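Local coordinates for protein aminotransferase class-III (Sphaerobacter thermophilus DSM 20745, PDB 6K8H) that belongs to the class-III aminotransferase family of the PLP-dependent superfamily and binds (5-hydroxy-4,6-dimethylpyridin-3-yl)methyl dihydrogen phosphate in a pocket, at residues Asn70-Ile75 with Ala416-Leu421; Leu260-Gly265 with Gly371-Ile376; Pro337-Arg342 with Leu421-Gly426. One frame throughout, in Å; residues are numbered along the deposited sequence.

How the contacts relate
Contacts 1 and 2 lie in the buried interior, their centres about 10 Å apart, whereas contact 3 is only partly buried and its centre lies about 18 Å from that of the chain. The first two meet on one small antiparallel sheet: contact 1 uses strand 418-420 and contact 2 its neighbour 373-377. Contact 3 follows the chain out of strand 418-420 and shares Leu-421 with contact 1. In contact 1 the direct side-chain contacts are nonpolar, with polar links through a water and Arg-261; contact 2 mixes an arginine-serine bond with leucine packing, and contact 3 rests on an arginine gripping two carbonyls. Arg-261 ties all three together, bonding to Thr-72 O and Leu-421 O.

Contact 1. Residues Asn70-Ile75 with Ala416-Leu421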
loop_
_atom_site.group_PDB
_atom_site.type_symbol
_atom_site.label_atom_id
_atom_site.label_comp_id
_atom_site.label_asym_id
_atom_site.label_seq_id
_atom_site.Cartn_x
_atom_site.Cartn_y
_atom_site.Cartn_z
ATOM N N ASN B 70 -13.049 -10.996 3.087
ATOM C CA ASN B 70 -11.741 -10.462 2.714
ATOM C C ASN B 70 -10.834 -10.356 3.939
ATOM O O ASN B 70 -10.234 -9.317 4.226
ATOM C CB ASN B 70 -11.866 -9.119 2.001
ATOM C CG ASN B 70 -10.707 -8.874 1.063
ATOM O OD1 ASN B 70 -10.135 -9.827 0.546
ATOM N ND2 ASN B 70 -10.343 -7.612 0.852
ATOM N N TYR B 71 -10.759 -11.464 4.677
ATOM C CA TYR B 71 -9.929 -11.584 5.871
ATOM C C TYR B 71 -10.254 -10.491 6.890
ATOM O O TYR B 71 -9.375 -9.806 7.409
ATOM C CB TYR B 71 -8.445 -11.627 5.493
ATOM C CG TYR B 71 -8.123 -13.022 4.973
ATOM C CD1 TYR B 71 -8.338 -13.358 3.641
ATOM C CD2 TYR B 71 -7.712 -14.022 5.840
ATOM C CE1 TYR B 71 -8.097 -14.654 3.177
ATOM C CE2 TYR B 71 -7.455 -15.309 5.390
ATOM C CZ TYR B 71 -7.656 -15.624 4.063
ATOM O OH TYR B 71 -7.408 -16.911 3.626
ATOM N N THR B 72 -11.551 -10.367 7.190
ATOM C CA THR B 72 -12.196 -9.532 8.220
ATOM C C THR B 72 -12.337 -8.066 7.815
ATOM O O THR B 72 -12.810 -7.270 8.646
ATOM C CB THR B 72 -11.508 -9.581 9.605
ATOM O OG1 THR B 72 -10.302 -8.802 9.607
ATOM C CG2 THR B 72 -11.197 -11.013 10.031
ATOM N N ALA B 73 -11.955 -7.676 6.592
ATOM C CA ALA B 73 -12.030 -6.268 6.202
ATOM C C ALA B 73 -13.471 -5.788 6.027
ATOM O O ALA B 73 -13.784 -4.633 6.330
ATOM C CB ALA B 73 -11.236 -6.026 4.916
ATOM N N LEU B 74 -14.344 -6.621 5.480
ATOM C CA LEU B 74 -15.701 -6.192 5.137
ATOM C C LEU B 74 -16.647 -6.613 6.255
ATOM O O LEU B 74 -17.423 -7.564 6.142
ATOM C CB LEU B 74 -16.110 -6.748 3.773
ATOM C CG LEU B 74 -15.682 -5.838 2.613
ATOM C CD1 LEU B 74 -14.146 -5.784 2.472
ATOM C CD2 LEU B 74 -16.331 -6.299 1.327
ATOM N N ILE B 75 -16.598 -5.853 7.347
ATOM C CA ILE B 75 -17.421 -6.175 8.505
ATOM C C ILE B 75 -18.904 -6.020 8.193
ATOM O O ILE B 75 -19.740 -6.596 8.893
ATOM C CB ILE B 75 -16.976 -5.322 9.710
ATOM C CG1 ILE B 75 -17.675 -5.789 11.005
ATOM C CG2 ILE B 75 -17.174 -3.838 9.418
ATOM C CD1 ILE B 75 -16.839 -5.569 12.254
ATOM N N ALA B 416 -7.717 -22.363 7.830
ATOM C CA ALA B 416 -7.403 -22.662 9.220
ATOM C C ALA B 416 -8.652 -22.825 10.079
ATOM O O ALA B 416 -8.533 -23.238 11.236
ATOM C CB ALA B 416 -6.505 -21.560 9.814
ATOM N N LEU B 417 -9.840 -22.569 9.515
ATOM C CA LEU B 417 -11.096 -22.469 10.259
ATOM C C LEU B 417 -11.082 -21.253 11.187
ATOM O O LEU B 417 -11.712 -21.248 12.249
ATOM C CB LEU B 417 -11.436 -23.763 11.023
ATOM C CG LEU B 417 -11.362 -25.056 10.201
ATOM C CD1 LEU B 417 -11.818 -26.258 11.007
ATOM C CD2 LEU B 417 -12.152 -24.967 8.889
ATOM N N PHE B 418 -10.436 -20.203 10.686
ATOM C CA PHE B 418 -10.495 -18.864 11.308
ATOM C C PHE B 418 -11.628 -18.157 10.559
ATOM O O PHE B 418 -11.640 -18.202 9.332
ATOM C CB PHE B 418 -9.194 -18.092 11.107
ATOM C CG PHE B 418 -9.337 -16.617 11.372
ATOM C CD1 PHE B 418 -9.563 -16.150 12.654
ATOM C CD2 PHE B 418 -9.269 -15.698 10.337
ATOM C CE1 PHE B 418 -9.692 -14.794 12.900
ATOM C CE2 PHE B 418 -9.405 -14.343 10.586
ATOM C CZ PHE B 418 -9.619 -13.894 11.866
ATOM N N GLY B 419 -12.553 -17.542 11.283
ATOM C CA GLY B 419 -13.676 -16.903 10.632
ATOM C C GLY B 419 -14.134 -15.655 11.359
ATOM O O GLY B 419 -13.719 -15.362 12.487
ATOM N N CYS B 420 -14.983 -14.899 10.671
ATOM C CA CYS B 420 -15.494 -13.637 11.189
ATOM C C CYS B 420 -16.954 -13.472 10.782
ATOM O O CYS B 420 -17.388 -13.922 9.716
ATOM C CB CYS B 420 -14.650 -12.437 10.738
ATOM S SG CYS B 420 -14.597 -12.195 8.945
ATOM N N LEU B 421 -17.713 -12.818 11.645
ATOM C CA LEU B 421 -19.080 -12.455 11.298
ATOM C C LEU B 421 -19.149 -11.111 10.566
ATOM O O LEU B 421 -18.240 -10.283 10.626
ATOM C CB LEU B 421 -19.950 -12.394 12.553
ATOM C CG LEU B 421 -19.824 -13.514 13.575
ATOM C CD1 LEU B 421 -20.671 -13.190 14.806
ATOM C CD2 LEU B 421 -20.277 -14.822 12.951
HETATM O O HOH W 1 -16.834 -9.423 8.533
#
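Cys-420 holds SG between its own backbone N and carbonyl carbon (chi1 61°), and Phe-418 swings its ring to the far side from its N (chi1 164°), which brings both to Thr-72 from the same face of the strand. The methyl CG2 of Thr-72 lies between them, 3.8 Å from Cys-420 SG and equally 3.8 Å from Phe-418 CZ. The sulfur also reaches the backbone, with Cys-420 SG 3.7 Å from Thr-72 CA. Threonine suits this place because its two branches divide the work: the methyl faces the sulfur and the ring, while OG1 donates to the carbonyl O of Tyr-71 at 2.6 Å. Asn-70 to Thr-72 all have positive phi, a left-handed turn. Its other side faces the second subunit, where Asn-70 ND2 bonds to Thr-317 O of that chain. Further along, a water joins the segments, donating to Leu-421 O at 2.7 Å and to Leu-74 O at 3.1 Å. The side chain of Thr-72 stands about 6 Å from the bound (5-hydroxy-4,6-dimethylpyridin-3-yl)methyl dihydrogen phosphate. Close to this pocket, then, side chains join the dimer-facing turn to strand 418-420 by van der Waals contact, and the polar links run through a water and through Arg-261.

Contact 2. Residues Leu260-Gly265 with Gly371-Ile376; sequences LRSDYG and GSLFHI
Ser-372 OG is held from two directions: Arg-261 NH2 donates to it at 2.8 Å, and a water lies 2.6 Å from the same Ser-372 OG. The serine oxygen sits at the edge of the guanidinium, 12° out of its plane, and the N-H...O angle is 152°. That water also donates to the backbone O of Arg-261, so the serine is linked to the guanidinium directly and to the backbone O through water. The aliphatic part of Arg-261, bent at chi2 and chi3, is turned to Leu-373, whose CD2 packs 3.7 Å from Arg-261 CD. Arginine suits the place because its methylenes pack on leucine while its guanidinium binds oxygens, here also Thr-72 O through NH1 and Leu-421 O through NH2. Gly-371 and Ser-372 form the two-residue turn of a beta hairpin, strands 366-370 and 373-377, with angles that fit a type II' turn; glycine readily takes the positive phi at i+1, and having no side chain it can lie close against Ser-262 O. Gly-371 CA is 5.2 Å from Ser-262 CA. In the loop that leads to helix 266-271, Ser-262 OG bonds to Ser-259 O and passes 4.3 Å from Leu-373 CD1.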
loop_
_atom_site.group_PDB
_atom_site.type_symbol
_atom_site.label_atom_id
_atom_site.label_comp_id
_atom_site.label_asym_id
_atom_site.label_seq_id
_atom_site.Cartn_x
_atom_site.Cartn_y
_atom_site.Cartn_z
ATOM N N LEU B 260 -8.741 -4.455 15.640
ATOM C CA LEU B 260 -9.447 -3.225 15.997
ATOM C C LEU B 260 -10.955 -3.437 16.043
ATOM O O LEU B 260 -11.660 -2.714 16.753
ATOM C CB LEU B 260 -9.116 -2.104 15.007
ATOM C CG LEU B 260 -9.422 -0.664 15.441
ATOM C CD1 LEU B 260 -8.352 -0.115 16.377
ATOM C CD2 LEU B 260 -9.583 0.255 14.219
ATOM N N ARG B 261 -11.435 -4.461 15.344
ATOM C CA ARG B 261 -12.893 -4.728 15.272
ATOM C C ARG B 261 -13.386 -5.420 16.550
ATOM O O ARG B 261 -14.572 -5.705 16.602
ATOM C CB ARG B 261 -13.226 -5.591 14.053
ATOM C CG ARG B 261 -12.832 -7.050 14.208
ATOM C CD ARG B 261 -13.858 -7.990 13.609
ATOM N NE ARG B 261 -13.962 -7.889 12.165
ATOM C CZ ARG B 261 -14.934 -8.428 11.446
ATOM N NH1 ARG B 261 -14.941 -8.279 10.134
ATOM N NH2 ARG B 261 -15.901 -9.099 12.038
ATOM N N SER B 262 -12.503 -5.706 17.512
ATOM C CA SER B 262 -12.919 -6.449 18.704
ATOM C C SER B 262 -13.818 -5.642 19.634
ATOM O O SER B 262 -14.531 -6.236 20.456
ATOM C CB SER B 262 -11.691 -6.933 19.475
ATOM O OG SER B 262 -10.830 -7.663 18.626
ATOM N N ASP B 263 -13.836 -4.319 19.498
ATOM C CA ASP B 263 -14.455 -3.458 20.496
ATOM C C ASP B 263 -14.546 -2.041 19.934
ATOM O O ASP B 263 -13.780 -1.659 19.037
ATOM C CB ASP B 263 -13.642 -3.488 21.796
ATOM C CG ASP B 263 -14.229 -2.625 22.877
ATOM O OD1 ASP B 263 -15.107 -3.127 23.612
ATOM O OD2 ASP B 263 -13.815 -1.448 22.986
ATOM N N TYR B 264 -15.490 -1.261 20.476
ATOM C CA TYR B 264 -15.617 0.142 20.071
ATOM C C TYR B 264 -14.274 0.865 20.131
ATOM O O TYR B 264 -13.952 1.673 19.248
ATOM C CB TYR B 264 -16.652 0.841 20.960
ATOM C CG TYR B 264 -17.172 2.182 20.435
ATOM C CD1 TYR B 264 -18.092 2.230 19.398
ATOM C CD2 TYR B 264 -16.757 3.380 20.994
ATOM C CE1 TYR B 264 -18.582 3.430 18.921
ATOM C CE2 TYR B 264 -17.244 4.598 20.527
ATOM C CZ TYR B 264 -18.150 4.615 19.484
ATOM O OH TYR B 264 -18.642 5.817 19.006
ATOM N N GLY B 265 -13.455 0.546 21.134
ATOM C CA GLY B 265 -12.142 1.144 21.298
ATOM C C GLY B 265 -10.982 0.200 21.027
ATOM O O GLY B 265 -9.875 0.409 21.533
ATOM N N GLY B 371 -15.546 -11.025 20.443
ATOM C CA GLY B 371 -16.415 -10.239 19.583
ATOM C C GLY B 371 -16.882 -11.092 18.412
ATOM O O GLY B 371 -17.357 -12.218 18.595
ATOM N N SER B 372 -16.661 -10.608 17.188
ATOM C CA SER B 372 -17.127 -11.292 15.986
ATOM C C SER B 372 -16.032 -12.100 15.294
ATOM O O SER B 372 -16.190 -12.455 14.119
ATOM C CB SER B 372 -17.719 -10.282 14.997
ATOM O OG SER B 372 -16.790 -9.253 14.728
ATOM N N LEU B 373 -14.944 -12.415 15.994
ATOM C CA LEU B 373 -13.863 -13.233 15.462
ATOM C C LEU B 373 -13.832 -14.571 16.188
ATOM O O LEU B 373 -14.000 -14.621 17.412
ATOM C CB LEU B 373 -12.511 -12.528 15.634
ATOM C CG LEU B 373 -12.327 -11.169 14.955
ATOM C CD1 LEU B 373 -11.058 -10.501 15.461
ATOM C CD2 LEU B 373 -12.257 -11.351 13.460
ATOM N N PHE B 374 -13.590 -15.650 15.447
ATOM C CA PHE B 374 -13.530 -16.971 16.067
ATOM C C PHE B 374 -12.542 -17.855 15.313
ATOM O O PHE B 374 -12.241 -17.631 14.136
ATOM C CB PHE B 374 -14.918 -17.624 16.126
ATOM C CG PHE B 374 -15.503 -17.935 14.775
ATOM C CD1 PHE B 374 -15.232 -19.143 14.153
ATOM C CD2 PHE B 374 -16.327 -17.027 14.134
ATOM C CE1 PHE B 374 -15.757 -19.433 12.916
ATOM C CE2 PHE B 374 -16.859 -17.310 12.903
ATOM C CZ PHE B 374 -16.578 -18.509 12.290
ATOM N N HIS B 375 -12.058 -18.883 16.008
ATOM C CA HIS B 375 -11.095 -19.843 15.461
ATOM C C HIS B 375 -11.443 -21.220 16.017
ATOM O O HIS B 375 -11.434 -21.412 17.241
ATOM C CB HIS B 375 -9.655 -19.451 15.839
ATOM C CG HIS B 375 -8.599 -19.992 14.918
ATOM N ND1 HIS B 375 -8.609 -21.288 14.444
ATOM C CD2 HIS B 375 -7.490 -19.412 14.399
ATOM C CE1 HIS B 375 -7.555 -21.483 13.669
ATOM N NE2 HIS B 375 -6.864 -20.358 13.616
ATOM N N ILE B 376 -11.778 -22.167 15.122
ATOM C CA ILE B 376 -12.026 -23.558 15.503
ATOM C C ILE B 376 -10.703 -24.311 15.518
ATOM O O ILE B 376 -9.857 -24.129 14.637
ATOM C CB ILE B 376 -13.028 -24.232 14.550
ATOM C CG1 ILE B 376 -14.269 -23.358 14.347
ATOM C CG2 ILE B 376 -13.424 -25.600 15.089
ATOM C CD1 ILE B 376 -15.242 -23.923 13.308
HETATM O O HOH W 2 -16.572 -7.749 16.827
#

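Contact 3. Residues Pro337-Arg342 with Leu421-Gly426; sequences PAEFDR and LSTPMG
Arg-342 reaches from helix 337-361 to two carbonyls of the 421-426 loop: NH1 donates to Met-425 O at 2.8 Å and NH2 to Thr-423 O at 2.8 Å. Met-425 O is approached almost head-on, with a C=O...N angle of 173°, whereas Thr-423 O receives its donor on a lone pair in the carbonyl plane. The type I turn from Ser-422 to Met-425, closed by Met-425 N to Ser-422 O, with Met-425 extended after it, brings both carbonyls to the same guanidinium. Gly-426 then stands at the N-cap of helix 427-445.

The close-packed part centres on Thr-423, the most enclosed residue here. Its CG2 lies 3.6 Å from Glu-339 OE1, and its CB is 3.8 Å from Arg-342 NH2. Threonine suits the spot because its methyl meets the helix while OG1 turns elsewhere, bonded to His-76 ND1. The more open side is that of Glu-339 and Arg-342, both partly exposed. The chain of Arg-342 leaves the helix extended and then bends at chi3 (64°), which turns the guanidinium edge to the loop. Along the adjoining edge Glu-339, one turn earlier, fixes its rotation in a side-on salt bridge: NH2 meets Glu-339 OE1 at 2.7 Å and NE meets Glu-339 OE2 at 3.1 Å. NH2 therefore serves helix and loop together. With a carboxylate on one edge and two carbonyl oxygens on the next, the guanidinium probably stays charged, joining the start of helix 337-361 to the turn that leads into helix 427-445.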
loop_
_atom_site.group_PDB
_atom_site.type_symbol
_atom_site.label_atom_id
_atom_site.label_comp_id
_atom_site.label_asym_id
_atom_site.label_seq_id
_atom_site.Cartn_x
_atom_site.Cartn_y
_atom_site.Cartn_z
ATOM N N PRO B 337 -22.014 1.026 19.428
ATOM C CA PRO B 337 -21.975 0.108 20.583
ATOM C C PRO B 337 -23.028 -0.995 20.520
ATOM O O PRO B 337 -22.727 -2.159 20.847
ATOM C CB PRO B 337 -22.194 1.049 21.780
ATOM C CG PRO B 337 -21.581 2.360 21.327
ATOM C CD PRO B 337 -21.907 2.442 19.844
ATOM N N ALA B 338 -24.251 -0.677 20.075
ATOM C CA ALA B 338 -25.269 -1.721 19.957
ATOM C C ALA B 338 -24.867 -2.780 18.930
ATOM O O ALA B 338 -25.131 -3.978 19.117
ATOM C CB ALA B 338 -26.617 -1.100 19.583
ATOM N N GLU B 339 -24.225 -2.364 17.841
ATOM C CA GLU B 339 -23.793 -3.349 16.855
ATOM C C GLU B 339 -22.659 -4.212 17.391
ATOM O O GLU B 339 -22.636 -5.429 17.157
ATOM C CB GLU B 339 -23.398 -2.658 15.552
ATOM C CG GLU B 339 -24.611 -2.305 14.707
ATOM C CD GLU B 339 -25.418 -3.540 14.311
ATOM O OE1 GLU B 339 -24.909 -4.347 13.505
ATOM O OE2 GLU B 339 -26.549 -3.716 14.821
ATOM N N PHE B 340 -21.721 -3.612 18.135
ATOM C CA PHE B 340 -20.675 -4.427 18.740
ATOM C C PHE B 340 -21.275 -5.460 19.685
ATOM O O PHE B 340 -20.876 -6.633 19.660
ATOM C CB PHE B 340 -19.668 -3.537 19.467
ATOM C CG PHE B 340 -18.645 -2.910 18.556
ATOM C CD1 PHE B 340 -17.619 -3.665 18.020
ATOM C CD2 PHE B 340 -18.713 -1.565 18.239
ATOM C CE1 PHE B 340 -16.669 -3.086 17.177
ATOM C CE2 PHE B 340 -17.779 -0.980 17.399
ATOM C CZ PHE B 340 -16.757 -1.744 16.870
ATOM N N ASP B 341 -22.262 -5.049 20.498
ATOM C CA ASP B 341 -22.931 -5.974 21.418
ATOM C C ASP B 341 -23.606 -7.121 20.671
ATOM O O ASP B 341 -23.503 -8.290 21.072
ATOM C CB ASP B 341 -23.975 -5.230 22.259
ATOM C CG ASP B 341 -23.358 -4.315 23.305
ATOM O OD1 ASP B 341 -22.126 -4.381 23.542
ATOM O OD2 ASP B 341 -24.124 -3.517 23.897
ATOM N N ARG B 342 -24.319 -6.801 19.584
ATOM C CA ARG B 342 -25.012 -7.838 18.824
ATOM C C ARG B 342 -24.027 -8.821 18.195
ATOM O O ARG B 342 -24.232 -10.039 18.246
ATOM C CB ARG B 342 -25.897 -7.199 17.750
ATOM C CG ARG B 342 -26.761 -8.201 16.996
ATOM C CD ARG B 342 -27.682 -7.516 15.982
ATOM N NE ARG B 342 -26.958 -6.834 14.907
ATOM C CZ ARG B 342 -26.542 -7.436 13.796
ATOM N NH1 ARG B 342 -26.763 -8.725 13.631
ATOM N NH2 ARG B 342 -25.905 -6.761 12.855
ATOM N N LEU B 421 -17.713 -12.818 11.645
ATOM C CA LEU B 421 -19.080 -12.455 11.298
ATOM C C LEU B 421 -19.149 -11.111 10.566
ATOM O O LEU B 421 -18.240 -10.283 10.626
ATOM C CB LEU B 421 -19.950 -12.394 12.553
ATOM C CG LEU B 421 -19.824 -13.514 13.575
ATOM C CD1 LEU B 421 -20.671 -13.190 14.806
ATOM C CD2 LEU B 421 -20.277 -14.822 12.951
ATOM N N SER B 422 -20.259 -10.910 9.862
ATOM C CA SER B 422 -20.593 -9.634 9.252
ATOM C C SER B 422 -21.961 -9.166 9.754
ATOM O O SER B 422 -22.800 -9.969 10.184
ATOM C CB SER B 422 -20.575 -9.746 7.725
ATOM O OG SER B 422 -21.576 -10.648 7.269
ATOM N N THR B 423 -22.174 -7.849 9.701
ATOM C CA THR B 423 -23.407 -7.280 10.236
ATOM C C THR B 423 -24.687 -7.746 9.531
ATOM O O THR B 423 -25.743 -7.713 10.186
ATOM C CB THR B 423 -23.349 -5.742 10.216
ATOM O OG1 THR B 423 -23.117 -5.281 8.884
ATOM C CG2 THR B 423 -22.260 -5.212 11.156
ATOM N N PRO B 424 -24.697 -8.176 8.260
ATOM C CA PRO B 424 -25.935 -8.764 7.720
ATOM C C PRO B 424 -26.326 -10.068 8.390
ATOM O O PRO B 424 -27.438 -10.557 8.146
ATOM C CB PRO B 424 -25.612 -8.977 6.231
ATOM C CG PRO B 424 -24.548 -8.003 5.940
ATOM C CD PRO B 424 -23.709 -7.961 7.180
ATOM N N MET B 425 -25.462 -10.653 9.214
ATOM C CA MET B 425 -25.761 -11.947 9.808
ATOM C C MET B 425 -26.670 -11.822 11.018
ATOM O O MET B 425 -26.656 -10.822 11.743
ATOM C CB MET B 425 -24.479 -12.671 10.229
ATOM C CG MET B 425 -23.682 -13.210 9.075
ATOM S SD MET B 425 -22.149 -13.999 9.616
ATOM C CE MET B 425 -21.485 -14.464 8.018
ATOM N N GLY B 426 -27.457 -12.870 11.230
ATOM C CA GLY B 426 -28.238 -13.036 12.432
ATOM C C GLY B 426 -28.181 -14.467 12.926
ATOM O O GLY B 426 -27.304 -15.247 12.528
#